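PDB 3LK5: geranylgeranyl pyrophosphate synthase from Corynebacterium glutamicum, which probably joins isoprenoid diphosphates into longer prenyl chains in a magnesium-dependent transfer reaction, as members of the FPP/GGPP synthase family do. Local coordinates for residues E186-G189 against G190-D194; H200-S204 against V205-D209; T269-A273 against G274-R278; R282-L285 against L286-L290; A346-D350 against V351-D355. All blocks are in the same frame, centred on the assembly; numbering follows the deposited sequence.

Contact 1. Residues E186-G189 against G190-D194; sequences EVIG and GQLLD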
loop_
_atom_site.group_PDB
_atom_site.type_symbol
_atom_site.label_atom_id
_atom_site.label_comp_id
_atom_site.label_asym_id
_atom_site.label_seq_id
_atom_site.Cartn_x
_atom_site.Cartn_y
_atom_site.Cartn_z
ATOM N N GLU A 186 -3.442 9.856 -7.783
ATOM C CA GLU A 186 -3.684 11.277 -7.448
ATOM C C GLU A 186 -3.546 11.565 -5.958
ATOM O O GLU A 186 -2.906 12.555 -5.566
ATOM C CB GLU A 186 -5.054 11.720 -8.010
ATOM C CG GLU A 186 -5.010 11.920 -9.533
ATOM C CD GLU A 186 -6.371 11.818 -10.252
ATOM O OE1 GLU A 186 -7.438 11.592 -9.632
ATOM O OE2 GLU A 186 -6.365 11.869 -11.498
ATOM N N VAL A 187 -4.116 10.714 -5.098
ATOM C CA VAL A 187 -4.038 10.998 -3.659
ATOM C C VAL A 187 -2.594 10.878 -3.120
ATOM O O VAL A 187 -2.129 11.723 -2.338
ATOM C CB VAL A 187 -5.022 10.156 -2.798
ATOM C CG1 VAL A 187 -4.648 8.628 -2.772
ATOM C CG2 VAL A 187 -5.070 10.716 -1.329
ATOM N N ILE A 188 -1.875 9.834 -3.525
ATOM C CA ILE A 188 -0.484 9.700 -3.099
ATOM C C ILE A 188 0.363 10.838 -3.711
ATOM O O ILE A 188 1.231 11.433 -3.016
ATOM C CB ILE A 188 0.083 8.278 -3.411
ATOM C CG1 ILE A 188 -0.825 7.189 -2.816
ATOM C CG2 ILE A 188 1.611 8.154 -2.916
ATOM C CD1 ILE A 188 -0.450 5.769 -3.183
ATOM N N GLY A 189 0.150 11.141 -4.995
ATOM C CA GLY A 189 0.865 12.273 -5.642
ATOM C C GLY A 189 0.565 13.604 -4.915
ATOM O O GLY A 189 1.495 14.391 -4.610
ATOM N N GLY A 190 -0.718 13.872 -4.657
ATOM C CA GLY A 190 -1.120 15.015 -3.765
ATOM C C GLY A 190 -0.425 15.067 -2.405
ATOM O O GLY A 190 0.069 16.123 -1.985
ATOM N N GLN A 191 -0.358 13.940 -1.705
ATOM C CA GLN A 191 0.394 13.879 -0.444
ATOM C C GLN A 191 1.893 14.133 -0.566
ATOM O O GLN A 191 2.510 14.791 0.313
ATOM C CB GLN A 191 0.149 12.565 0.250
ATOM C CG GLN A 191 -1.309 12.359 0.449
ATOM C CD GLN A 191 -1.644 11.708 1.747
ATOM O OE1 GLN A 191 -2.775 11.873 2.254
ATOM N NE2 GLN A 191 -0.709 10.926 2.299
ATOM N N LEU A 192 2.478 13.624 -1.644
ATOM C CA LEU A 192 3.891 13.890 -1.897
ATOM C C LEU A 192 4.128 15.394 -2.076
ATOM O O LEU A 192 5.112 15.938 -1.561
ATOM C CB LEU A 192 4.411 13.123 -3.128
ATOM C CG LEU A 192 4.704 11.649 -2.836
ATOM C CD1 LEU A 192 4.793 10.820 -4.145
ATOM C CD2 LEU A 192 5.980 11.545 -1.997
ATOM N N LEU A 193 3.268 16.049 -2.854
ATOM C CA LEU A 193 3.405 17.497 -3.064
ATOM C C LEU A 193 3.255 18.279 -1.751
ATOM O O LEU A 193 3.972 19.266 -1.527
ATOM C CB LEU A 193 2.401 17.997 -4.109
ATOM C CG LEU A 193 2.430 19.488 -4.457
ATOM C CD1 LEU A 193 3.853 19.929 -4.898
ATOM C CD2 LEU A 193 1.450 19.730 -5.565
ATOM N N ASP A 194 2.338 17.825 -0.898
ATOM C CA ASP A 194 2.048 18.441 0.416
ATOM C C ASP A 194 3.223 18.330 1.403
ATOM O O ASP A 194 3.570 19.305 2.108
ATOM C CB ASP A 194 0.808 17.785 1.014
ATOM C CG ASP A 194 0.158 18.621 2.086
ATOM O OD1 ASP A 194 0.109 19.863 1.965
ATOM O OD2 ASP A 194 -0.337 18.029 3.056
#
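Gly190 N donates to Glu186 O at 2.7 Å, the first of four successive i to i+4 bonds that carry one unbroken helix through this stretch. Gln191 N reaches Val187 O at 2.9 Å, and Leu192 N binds Ile188 O while Leu193 N binds Gly189 O. All four are fairly straight, with N-H...O angles between 156° and 166°. The charged ends are held by helix 205-231: Glu186 OE2 forms a salt bridge with Arg223, and Asp194 OD2 forms one with Lys215.

Gln191 leans back over the preceding turn. With CG beside its own backbone N (chi1 -55°), that carbon comes within 3.0 Å of Val187 O, a close approach to the same carbonyl that the Gln191 backbone N-H uses. The chain then bends at chi2, and NE2 makes a weak hydrogen bond to Asp108.

On the next face, Leu192 CD1 meets Ile188 CG2 at 4.3 Å, and Leu192 CG lies 3.5 Å from Ile188 O. This face packs on the second subunit, with Ile188 against Met154 and Leu192 against Leu150 of that chain.

The sequence Gly189-Gly190-Gln191 followed by Asp194 corresponds to the GGQ-x-x-D signature of trans-prenyl synthases. Here it brings Gln191 beside Asp108, a magnesium ligand like Asp194 itself, along one buried helix that faces the active site.

Contact 2. Residues H200-S204 against V205-D209; sequences HANES and VELAD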
loop_
_atom_site.group_PDB
_atom_site.type_symbol
_atom_site.label_atom_id
_atom_site.label_comp_id
_atom_site.label_asym_id
_atom_site.label_seq_id
_atom_site.Cartn_x
_atom_site.Cartn_y
_atom_site.Cartn_z
ATOM N N HIS A 200 9.742 22.241 2.889
ATOM C CA HIS A 200 10.417 23.395 2.304
ATOM C C HIS A 200 9.813 24.736 2.790
ATOM O O HIS A 200 10.144 25.805 2.259
ATOM C CB HIS A 200 10.368 23.299 0.785
ATOM C CG HIS A 200 11.268 22.235 0.227
ATOM N ND1 HIS A 200 11.102 20.894 0.505
ATOM C CD2 HIS A 200 12.369 22.320 -0.562
ATOM C CE1 HIS A 200 12.052 20.198 -0.099
ATOM N NE2 HIS A 200 12.830 21.039 -0.757
ATOM N N ALA A 201 8.932 24.653 3.795
ATOM C CA ALA A 201 8.154 25.797 4.277
ATOM C C ALA A 201 7.821 26.691 3.082
ATOM O O ALA A 201 8.095 27.876 3.084
ATOM C CB ALA A 201 8.955 26.579 5.335
ATOM N N ASN A 202 7.254 26.084 2.044
ATOM C CA ASN A 202 6.955 26.752 0.777
ATOM C C ASN A 202 5.624 27.538 0.845
ATOM O O ASN A 202 4.645 27.053 1.435
ATOM C CB ASN A 202 6.936 25.680 -0.321
ATOM C CG ASN A 202 6.665 26.233 -1.695
ATOM O OD1 ASN A 202 5.583 26.779 -1.965
ATOM N ND2 ASN A 202 7.612 26.019 -2.611
ATOM N N GLU A 203 5.588 28.735 0.248
ATOM C CA GLU A 203 4.442 29.635 0.429
ATOM C C GLU A 203 3.635 29.867 -0.858
ATOM O O GLU A 203 2.849 30.825 -0.933
ATOM C CB GLU A 203 4.905 31.001 1.005
ATOM C CG GLU A 203 5.750 30.913 2.281
ATOM C CD GLU A 203 6.309 32.269 2.721
ATOM O OE1 GLU A 203 5.990 33.292 2.075
ATOM O OE2 GLU A 203 7.047 32.309 3.723
ATOM N N SER A 204 3.812 29.008 -1.868
ATOM C CA SER A 204 3.080 29.177 -3.130
ATOM C C SER A 204 1.590 28.866 -2.951
ATOM O O SER A 204 1.244 27.767 -2.465
ATOM C CB SER A 204 3.623 28.223 -4.194
ATOM O OG SER A 204 2.832 28.292 -5.371
ATOM N N VAL A 205 0.737 29.799 -3.384
ATOM C CA VAL A 205 -0.729 29.616 -3.405
ATOM C C VAL A 205 -1.063 28.543 -4.443
ATOM O O VAL A 205 -1.880 27.629 -4.192
ATOM C CB VAL A 205 -1.464 30.927 -3.760
ATOM C CG1 VAL A 205 -2.976 30.705 -3.800
ATOM C CG2 VAL A 205 -1.161 32.018 -2.727
ATOM N N GLU A 206 -0.383 28.643 -5.591
ATOM C CA GLU A 206 -0.539 27.721 -6.724
ATOM C C GLU A 206 -0.260 26.284 -6.342
ATOM O O GLU A 206 -0.961 25.352 -6.784
ATOM C CB GLU A 206 0.447 28.078 -7.824
ATOM C CG GLU A 206 -0.186 28.311 -9.167
ATOM C CD GLU A 206 -0.986 29.600 -9.180
ATOM O OE1 GLU A 206 -0.449 30.650 -8.738
ATOM O OE2 GLU A 206 -2.158 29.567 -9.625
ATOM N N LEU A 207 0.785 26.084 -5.547
ATOM C CA LEU A 207 1.136 24.728 -5.183
ATOM C C LEU A 207 0.172 24.168 -4.155
ATOM O O LEU A 207 -0.166 22.987 -4.201
ATOM C CB LEU A 207 2.579 24.626 -4.724
ATOM C CG LEU A 207 3.572 24.767 -5.892
ATOM C CD1 LEU A 207 4.970 24.936 -5.327
ATOM C CD2 LEU A 207 3.519 23.578 -6.875
ATOM N N ALA A 208 -0.271 25.013 -3.224
ATOM C CA ALA A 208 -1.305 24.613 -2.265
ATOM C C ALA A 208 -2.589 24.244 -3.010
ATOM O O ALA A 208 -3.248 23.241 -2.634
ATOM C CB ALA A 208 -1.579 25.740 -1.228
ATOM N N ASP A 209 -2.934 25.014 -4.053
ATOM C CA ASP A 209 -4.081 24.696 -4.954
ATOM C C ASP A 209 -3.957 23.284 -5.566
ATOM O O ASP A 209 -4.947 22.543 -5.644
ATOM C CB ASP A 209 -4.208 25.679 -6.135
ATOM C CG ASP A 209 -4.694 27.076 -5.724
ATOM O OD1 ASP A 209 -5.347 27.255 -4.662
ATOM O OD2 ASP A 209 -4.422 28.018 -6.514
#
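Ser204 and Leu207 meet through a side-chain cap. Leu207 N donates to Ser204 OG at 3.0 Å with an N-H...O angle of 153°, and Ala208 N donates to the carbonyl of the same serine, Ser204 O, at 3.2 Å. One residue therefore receives two amides of the first helical turn, one on its hydroxyl and one on its backbone. The hydroxyl is in place because OG stands anti to the serine backbone N (chi1 174°), which swings it forward over the start of the helix. Behind the cap, Ser204 N donates to Asn202 OD1 at 2.8 Å, closing an Asx turn that fixes the approach of the chain.

The van der Waals contacts gather round Leu207. Its CD1 packs on Ser204 CB at 3.7 Å, and beside it the same methyl touches the Asn202 amide, 3.9 Å from Asn202 OD1. The asparagine and leucine side chains cross at about a right angle, and both also rest on Leu197 of helix 170-199. Glu206 brings only its CB to the serine, 3.4 Å from OG, before its chain bends off. Val205 packs on Ala287 and Gln291 of helix 284-296.

Two of the acids pair outside: Glu203 OE2 forms a salt bridge with Arg305, and Asp209 OD1 one with Arg336.

An Asx turn leading into a serine N-cap is the motif here, and it closes the loop that links helix 170-199 to helix 205-231 in this all-helical prenyl synthase fold.

Contact 3. Residues T269-A273 against G274-R278; sequences TGKPA and GDDIR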
loop_
_atom_site.group_PDB
_atom_site.type_symbol
_atom_site.label_atom_id
_atom_site.label_comp_id
_atom_site.label_asym_id
_atom_site.label_seq_id
_atom_site.Cartn_x
_atom_site.Cartn_y
_atom_site.Cartn_z
ATOM N N THR A 269 -14.450 20.206 15.198
ATOM C CA THR A 269 -13.319 19.614 14.478
ATOM C C THR A 269 -12.779 18.318 15.103
ATOM O O THR A 269 -12.093 17.547 14.429
ATOM C CB THR A 269 -12.138 20.585 14.435
ATOM O OG1 THR A 269 -11.606 20.708 15.757
ATOM C CG2 THR A 269 -12.583 21.977 13.906
ATOM N N GLY A 270 -13.038 18.123 16.394
ATOM C CA GLY A 270 -12.469 16.994 17.141
ATOM C C GLY A 270 -10.963 17.052 17.345
ATOM O O GLY A 270 -10.343 16.038 17.668
ATOM N N LYS A 271 -10.369 18.226 17.134
ATOM C CA LYS A 271 -8.962 18.462 17.457
ATOM C C LYS A 271 -8.871 19.740 18.301
ATOM O O LYS A 271 -9.816 20.533 18.338
ATOM C CB LYS A 271 -8.102 18.606 16.188
ATOM C CG LYS A 271 -7.944 17.345 15.325
ATOM C CD LYS A 271 -7.055 17.600 14.082
ATOM C CE LYS A 271 -7.798 18.290 12.899
ATOM N NZ LYS A 271 -8.059 19.792 13.014
ATOM N N PRO A 272 -7.734 19.945 18.989
ATOM C CA PRO A 272 -7.572 21.198 19.721
ATOM C C PRO A 272 -7.668 22.414 18.772
ATOM O O PRO A 272 -7.331 22.310 17.582
ATOM C CB PRO A 272 -6.161 21.069 20.313
ATOM C CG PRO A 272 -5.950 19.587 20.427
ATOM C CD PRO A 272 -6.588 19.036 19.195
ATOM N N ALA A 273 -8.154 23.535 19.300
ATOM C CA ALA A 273 -8.270 24.784 18.535
ATOM C C ALA A 273 -6.933 25.101 17.855
ATOM O O ALA A 273 -5.874 25.014 18.490
ATOM C CB ALA A 273 -8.723 25.953 19.468
ATOM N N GLY A 274 -6.976 25.408 16.557
ATOM C CA GLY A 274 -5.803 25.883 15.821
ATOM C C GLY A 274 -4.743 24.847 15.555
ATOM O O GLY A 274 -3.596 25.174 15.241
ATOM N N ASP A 275 -5.137 23.580 15.664
ATOM C CA ASP A 275 -4.258 22.458 15.384
ATOM C C ASP A 275 -3.450 22.624 14.111
ATOM O O ASP A 275 -2.281 22.247 14.060
ATOM C CB ASP A 275 -5.101 21.196 15.267
ATOM C CG ASP A 275 -4.291 19.951 15.442
ATOM O OD1 ASP A 275 -3.692 19.807 16.529
ATOM O OD2 ASP A 275 -4.274 19.127 14.501
ATOM N N ASP A 276 -4.077 23.191 13.075
ATOM C CA ASP A 276 -3.394 23.400 11.790
ATOM C C ASP A 276 -2.234 24.386 11.895
ATOM O O ASP A 276 -1.306 24.321 11.088
ATOM C CB ASP A 276 -4.361 23.888 10.701
ATOM C CG ASP A 276 -5.187 22.760 10.088
ATOM O OD1 ASP A 276 -4.995 21.581 10.457
ATOM O OD2 ASP A 276 -6.024 23.040 9.216
ATOM N N ILE A 277 -2.308 25.301 12.859
ATOM C CA ILE A 277 -1.192 26.234 13.118
ATOM C C ILE A 277 -0.032 25.460 13.773
ATOM O O ILE A 277 1.105 25.496 13.285
ATOM C CB ILE A 277 -1.598 27.428 14.008
ATOM C CG1 ILE A 277 -2.719 28.279 13.383
ATOM C CG2 ILE A 277 -0.390 28.321 14.308
ATOM C CD1 ILE A 277 -2.450 28.762 11.979
ATOM N N ARG A 278 -0.359 24.750 14.863
ATOM C CA ARG A 278 0.588 23.904 15.596
ATOM C C ARG A 278 1.292 22.889 14.713
ATOM O O ARG A 278 2.467 22.628 14.920
ATOM C CB ARG A 278 -0.098 23.202 16.780
ATOM C CG ARG A 278 0.867 22.452 17.710
ATOM C CD ARG A 278 0.179 21.294 18.430
ATOM N NE ARG A 278 -0.490 20.400 17.483
ATOM C CZ ARG A 278 0.080 19.350 16.890
ATOM N NH1 ARG A 278 1.343 19.023 17.158
ATOM N NH2 ARG A 278 -0.618 18.612 16.029
#
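Lys271 lies across Asp275 at about a right angle, meeting it with its aliphatic part: Lys271 CD is 3.2 Å from Asp275 OD2. The chain bends at chi3 and chi4 (-81° and 77°) and turns NZ alongside Asp275 CB; Lys271 NZ remains 4.1 Å from Asp275 OD2. Asp276 is a second acidic neighbour of this lysine, also beyond salt-bridge range, and its OD1 makes a long, weak ion pair with Lys281.

The backbone bonds define the turn. Asp275 N donates to Pro272 O at 3.2 Å, from above the carbonyl plane and at a modest N-H...O angle of 142°. This closes a type II beta turn from Pro272 to Asp275, in which Gly274 holds the third position with positive phi. Gly274 is also the N-cap residue: its carbonyl oxygen accepts from Ile277 N at 2.7 Å and, at longer range, from Arg278 N. Upstream, Lys271 N donates to Thr269 OG1 at 3.1 Å, an ST turn at the end of helix 266-269.

Arg278 presents the NE and NH2 edge of its guanidinium to Asp275 in plane. Arg278 NH2 and Asp275 OD1 form a salt bridge at 3.3 Å, and both nitrogens make weak hydrogen bonds to that oxygen. The carboxylate is also near Glu279, a like charge.

This glycine- and lysine-containing loop follows the family's second aspartate-rich motif, and the Asp275 side chain lies about 8 Å from that of the magnesium ligand Asp112. Acids and bases here are close but loosely coupled, and a link to the metal site is probable rather than established.

Contact 4. Residues R282-L285 against L286-L290; sequences RTVL and LALAL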
loop_
_atom_site.group_PDB
_atom_site.type_symbol
_atom_site.label_atom_id
_atom_site.label_comp_id
_atom_site.label_asym_id
_atom_site.label_seq_id
_atom_site.Cartn_x
_atom_site.Cartn_y
_atom_site.Cartn_z
ATOM N N ARG A 282 0.475 23.722 5.200
ATOM C CA ARG A 282 0.674 24.732 4.164
ATOM C C ARG A 282 -0.583 24.983 3.316
ATOM O O ARG A 282 -0.692 24.537 2.164
ATOM C CB ARG A 282 1.888 24.389 3.292
ATOM C CG ARG A 282 3.170 24.436 4.079
ATOM C CD ARG A 282 3.611 25.871 4.270
ATOM N NE ARG A 282 4.565 26.013 5.361
ATOM C CZ ARG A 282 5.056 27.181 5.787
ATOM N NH1 ARG A 282 4.724 28.334 5.193
ATOM N NH2 ARG A 282 5.910 27.197 6.804
ATOM N N THR A 283 -1.510 25.735 3.901
ATOM C CA THR A 283 -2.814 25.947 3.315
ATOM C C THR A 283 -2.852 27.133 2.351
ATOM O O THR A 283 -1.942 28.011 2.333
ATOM C CB THR A 283 -3.848 26.146 4.449
ATOM O OG1 THR A 283 -3.458 27.269 5.264
ATOM C CG2 THR A 283 -3.911 24.904 5.349
ATOM N N VAL A 284 -3.915 27.190 1.560
ATOM C CA VAL A 284 -4.210 28.389 0.790
ATOM C C VAL A 284 -4.431 29.598 1.730
ATOM O O VAL A 284 -3.955 30.700 1.428
ATOM C CB VAL A 284 -5.446 28.183 -0.117
ATOM C CG1 VAL A 284 -5.977 29.522 -0.651
ATOM C CG2 VAL A 284 -5.071 27.216 -1.296
ATOM N N LEU A 285 -5.136 29.378 2.844
ATOM C CA LEU A 285 -5.318 30.421 3.881
ATOM C C LEU A 285 -3.955 31.008 4.318
ATOM O O LEU A 285 -3.748 32.250 4.314
ATOM C CB LEU A 285 -6.030 29.844 5.116
ATOM C CG LEU A 285 -6.228 30.745 6.354
ATOM C CD1 LEU A 285 -7.096 31.963 6.033
ATOM C CD2 LEU A 285 -6.745 30.018 7.588
ATOM N N LEU A 286 -3.036 30.125 4.716
ATOM C CA LEU A 286 -1.711 30.578 5.158
ATOM C C LEU A 286 -0.922 31.290 4.058
ATOM O O LEU A 286 -0.292 32.324 4.324
ATOM C CB LEU A 286 -0.897 29.424 5.788
ATOM C CG LEU A 286 0.514 29.779 6.285
ATOM C CD1 LEU A 286 0.517 30.889 7.393
ATOM C CD2 LEU A 286 1.276 28.506 6.734
ATOM N N ALA A 287 -0.958 30.773 2.831
ATOM C CA ALA A 287 -0.218 31.403 1.737
ATOM C C ALA A 287 -0.733 32.818 1.448
ATOM O O ALA A 287 0.061 33.767 1.296
ATOM C CB ALA A 287 -0.260 30.536 0.476
ATOM N N LEU A 288 -2.052 32.954 1.374
ATOM C CA LEU A 288 -2.686 34.242 1.195
ATOM C C LEU A 288 -2.447 35.172 2.403
ATOM O O LEU A 288 -2.233 36.381 2.203
ATOM C CB LEU A 288 -4.183 34.088 0.910
ATOM C CG LEU A 288 -4.632 33.429 -0.418
ATOM C CD1 LEU A 288 -6.147 33.119 -0.358
ATOM C CD2 LEU A 288 -4.316 34.319 -1.623
ATOM N N ALA A 289 -2.441 34.635 3.633
ATOM C CA ALA A 289 -2.160 35.480 4.809
ATOM C C ALA A 289 -0.752 36.085 4.748
ATOM O O ALA A 289 -0.556 37.242 5.147
ATOM C CB ALA A 289 -2.352 34.710 6.112
ATOM N N LEU A 290 0.211 35.304 4.257
ATOM C CA LEU A 290 1.597 35.772 4.183
ATOM C C LEU A 290 1.766 36.748 3.043
ATOM O O LEU A 290 2.385 37.798 3.216
ATOM C CB LEU A 290 2.591 34.615 4.095
ATOM C CG LEU A 290 2.715 33.794 5.379
ATOM C CD1 LEU A 290 3.449 32.445 5.114
ATOM C CD2 LEU A 290 3.408 34.608 6.474
#
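Thr283 OG1 accepts from Leu286 N at 2.9 Å with an N-H...O angle of 162°, capping helix 284-296. A chi1 of 58° sets the hydroxyl between the threonine's backbone N and carbonyl carbon, where it faces the first turn; the threonine and leucine side chains cross nearly at right angles. The next amides are satisfied by carbonyls: Ala287 N by Thr283 O at 3.0 Å, Leu288 N by Val284 O, and Ala289 N by Leu285 O at 2.8 Å. Thr283 thus serves two donors, one with its hydroxyl and one with its carbonyl.

The apolar groups follow the same spacing. Val284 CG1 and Leu288 CD1 touch at 3.6 Å, the side chains side by side and pointing the same way; both touch helix 329-347, and Val284 also touches helices 205-231 and 236-263. Arg282 folds over the other flank: Leu286 CD2 sits over one face of the guanidinium, 3.8 Å from Arg282 NH1, while Leu290 CD1 lies near its plane at the edge.

The amides of Leu286 to Ala289 are each given an acceptor, the first by a hydroxyl and the rest by carbonyls. Leucine methyls cover part of the Arg282 guanidinium, whose side chain lies about 5 Å from that of the magnesium ligand Asp194.

Contact 5. Residues A346-D350 against V351-D355; sequences AHLDD and VDIPD
Beside the Leu348-Ile353 contact the flat groups serve outside partners: the imidazole of His347 stacks with that of His244 on helix 236-263, and the carboxylate of Asp349 forms a long, weak ion pair with Arg358. The motif is a helix-loop-helix connection, in which the chain leaves helix 329-347 and passes through an extended segment to the N-cap Pro354 of helix 355-369. Val351, between the two hydrophobic residues, packs on Leu238 and Ala241 of helix 236-263.

Two i to i+3 backbone bonds lie in residues 346-350: Asp349 N to Ala346 O at 3.0 Å, and Asp350 N to His347 O at 3.2 Å. At Val351 the backbone opens out (phi -148°), and from there Ile353 can face back toward Leu348.

Across the bend the contact is carried by methyl groups. Leu348 CD2 meets Ile353 CD1 at 4.1 Å, the side chains meeting at a slant. Ile353 sends its long branch there with CG1 beside its own backbone N (chi1 -75°). Both are buried against helix 355-369, Leu348 touching Leu361 and Arg362 and Ile353 touching Arg358, and Leu348 also packs against Tyr245 of helix 236-263.

Polar satisfaction comes from helix 355-369 too. Leu348 O accepts a hydrogen bond from Arg358 NH2, while the carbonyl oxygen of Val351, another acceptor, stands 3.4 Å from Leu348 O. The delta methyl of the isoleucine borders this same arginine-bound carbonyl: Ile353 CD1 lies 3.8 Å from Leu348 O.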
loop_
_atom_site.group_PDB
_atom_site.type_symbol
_atom_site.label_atom_id
_atom_site.label_comp_id
_atom_site.label_asym_id
_atom_site.label_seq_id
_atom_site.Cartn_x
_atom_site.Cartn_y
_atom_site.Cartn_z
ATOM N N ALA A 346 -23.932 24.035 -10.073
ATOM C CA ALA A 346 -24.425 24.330 -11.430
ATOM C C ALA A 346 -24.129 23.196 -12.390
ATOM O O ALA A 346 -24.937 22.892 -13.269
ATOM C CB ALA A 346 -23.822 25.651 -11.974
ATOM N N HIS A 347 -22.968 22.559 -12.209
ATOM C CA HIS A 347 -22.616 21.376 -12.991
ATOM C C HIS A 347 -23.642 20.238 -12.960
ATOM O O HIS A 347 -23.801 19.540 -13.953
ATOM C CB HIS A 347 -21.206 20.879 -12.646
ATOM C CG HIS A 347 -20.130 21.755 -13.191
ATOM N ND1 HIS A 347 -19.860 21.843 -14.541
ATOM C CD2 HIS A 347 -19.243 22.570 -12.575
ATOM C CE1 HIS A 347 -18.859 22.683 -14.734
ATOM N NE2 HIS A 347 -18.462 23.137 -13.557
ATOM N N LEU A 348 -24.362 20.081 -11.862
ATOM C CA LEU A 348 -25.421 19.067 -11.784
ATOM C C LEU A 348 -26.638 19.309 -12.690
ATOM O O LEU A 348 -27.397 18.377 -12.965
ATOM C CB LEU A 348 -25.917 18.917 -10.347
ATOM C CG LEU A 348 -24.871 18.540 -9.316
ATOM C CD1 LEU A 348 -25.539 18.575 -7.931
ATOM C CD2 LEU A 348 -24.295 17.162 -9.641
ATOM N N ASP A 349 -26.828 20.549 -13.131
ATOM C CA ASP A 349 -27.964 20.877 -13.996
ATOM C C ASP A 349 -27.645 20.603 -15.445
ATOM O O ASP A 349 -28.497 20.794 -16.314
ATOM C CB ASP A 349 -28.334 22.360 -13.876
ATOM C CG ASP A 349 -28.620 22.782 -12.456
ATOM O OD1 ASP A 349 -29.226 21.992 -11.710
ATOM O OD2 ASP A 349 -28.232 23.916 -12.086
ATOM N N ASP A 350 -26.415 20.170 -15.704
ATOM C CA ASP A 350 -25.922 20.025 -17.081
ATOM C C ASP A 350 -26.266 18.687 -17.731
ATOM O O ASP A 350 -26.032 18.502 -18.914
ATOM C CB ASP A 350 -24.409 20.283 -17.138
ATOM C CG ASP A 350 -24.074 21.769 -17.054
ATOM O OD1 ASP A 350 -24.988 22.613 -17.165
ATOM O OD2 ASP A 350 -22.898 22.103 -16.876
ATOM N N VAL A 351 -26.811 17.762 -16.943
ATOM C CA VAL A 351 -27.185 16.453 -17.448
ATOM C C VAL A 351 -28.400 16.013 -16.644
ATOM O O VAL A 351 -28.691 16.593 -15.595
ATOM C CB VAL A 351 -25.995 15.435 -17.304
ATOM C CG1 VAL A 351 -25.596 15.284 -15.848
ATOM C CG2 VAL A 351 -26.346 14.081 -17.917
ATOM N N ASP A 352 -29.113 15.005 -17.131
ATOM C CA ASP A 352 -30.256 14.511 -16.402
ATOM C C ASP A 352 -29.816 13.559 -15.292
ATOM O O ASP A 352 -29.098 12.588 -15.542
ATOM C CB ASP A 352 -31.277 13.841 -17.333
ATOM C CG ASP A 352 -32.522 13.380 -16.584
ATOM O OD1 ASP A 352 -33.077 14.181 -15.783
ATOM O OD2 ASP A 352 -32.935 12.214 -16.777
ATOM N N ILE A 353 -30.255 13.857 -14.073
ATOM C CA ILE A 353 -29.967 13.035 -12.879
ATOM C C ILE A 353 -31.308 12.854 -12.153
ATOM O O ILE A 353 -32.079 13.811 -12.084
ATOM C CB ILE A 353 -28.959 13.784 -11.970
ATOM C CG1 ILE A 353 -27.561 13.716 -12.572
ATOM C CG2 ILE A 353 -28.925 13.213 -10.548
ATOM C CD1 ILE A 353 -26.618 14.740 -11.986
ATOM N N PRO A 354 -31.604 11.644 -11.615
ATOM C CA PRO A 354 -32.905 11.520 -10.922
ATOM C C PRO A 354 -33.038 12.638 -9.890
ATOM O O PRO A 354 -32.024 13.022 -9.264
ATOM C CB PRO A 354 -32.818 10.156 -10.223
ATOM C CG PRO A 354 -31.803 9.379 -11.016
ATOM C CD PRO A 354 -30.807 10.397 -11.539
ATOM N N ASP A 355 -34.253 13.169 -9.724
ATOM C CA ASP A 355 -34.501 14.329 -8.827
ATOM C C ASP A 355 -33.936 14.162 -7.432
ATOM O O ASP A 355 -33.326 15.085 -6.883
ATOM C CB ASP A 355 -36.016 14.592 -8.654
ATOM C CG ASP A 355 -36.631 15.281 -9.840
ATOM O OD1 ASP A 355 -35.863 15.702 -10.725
ATOM O OD2 ASP A 355 -37.889 15.402 -9.888
#

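Contacts 1 and 4 are buried, contact 2 lies at the surface, and contacts 3 and 5 are intermediate. Contact 1 lies mid-helix, where backbone bonds dominate, and its apolar side packs on the second subunit. Contacts 2 and 4 are hydroxyl-capped helix starts whose centres lie about 8 Å apart, packed together with Asn202 O 3.2 Å from Arg282 CD. Contact 1 reaches contact 2 through Leu193 and Leu207. The charged turn of contact 3 leads along the chain into contact 4, though the two do not otherwise touch. Contacts 1 to 4 have residues near the magnesium-binding aspartates, whereas contact 5, an apolar bend, lies about 37 Å from contact 3, centre to centre, across the chain.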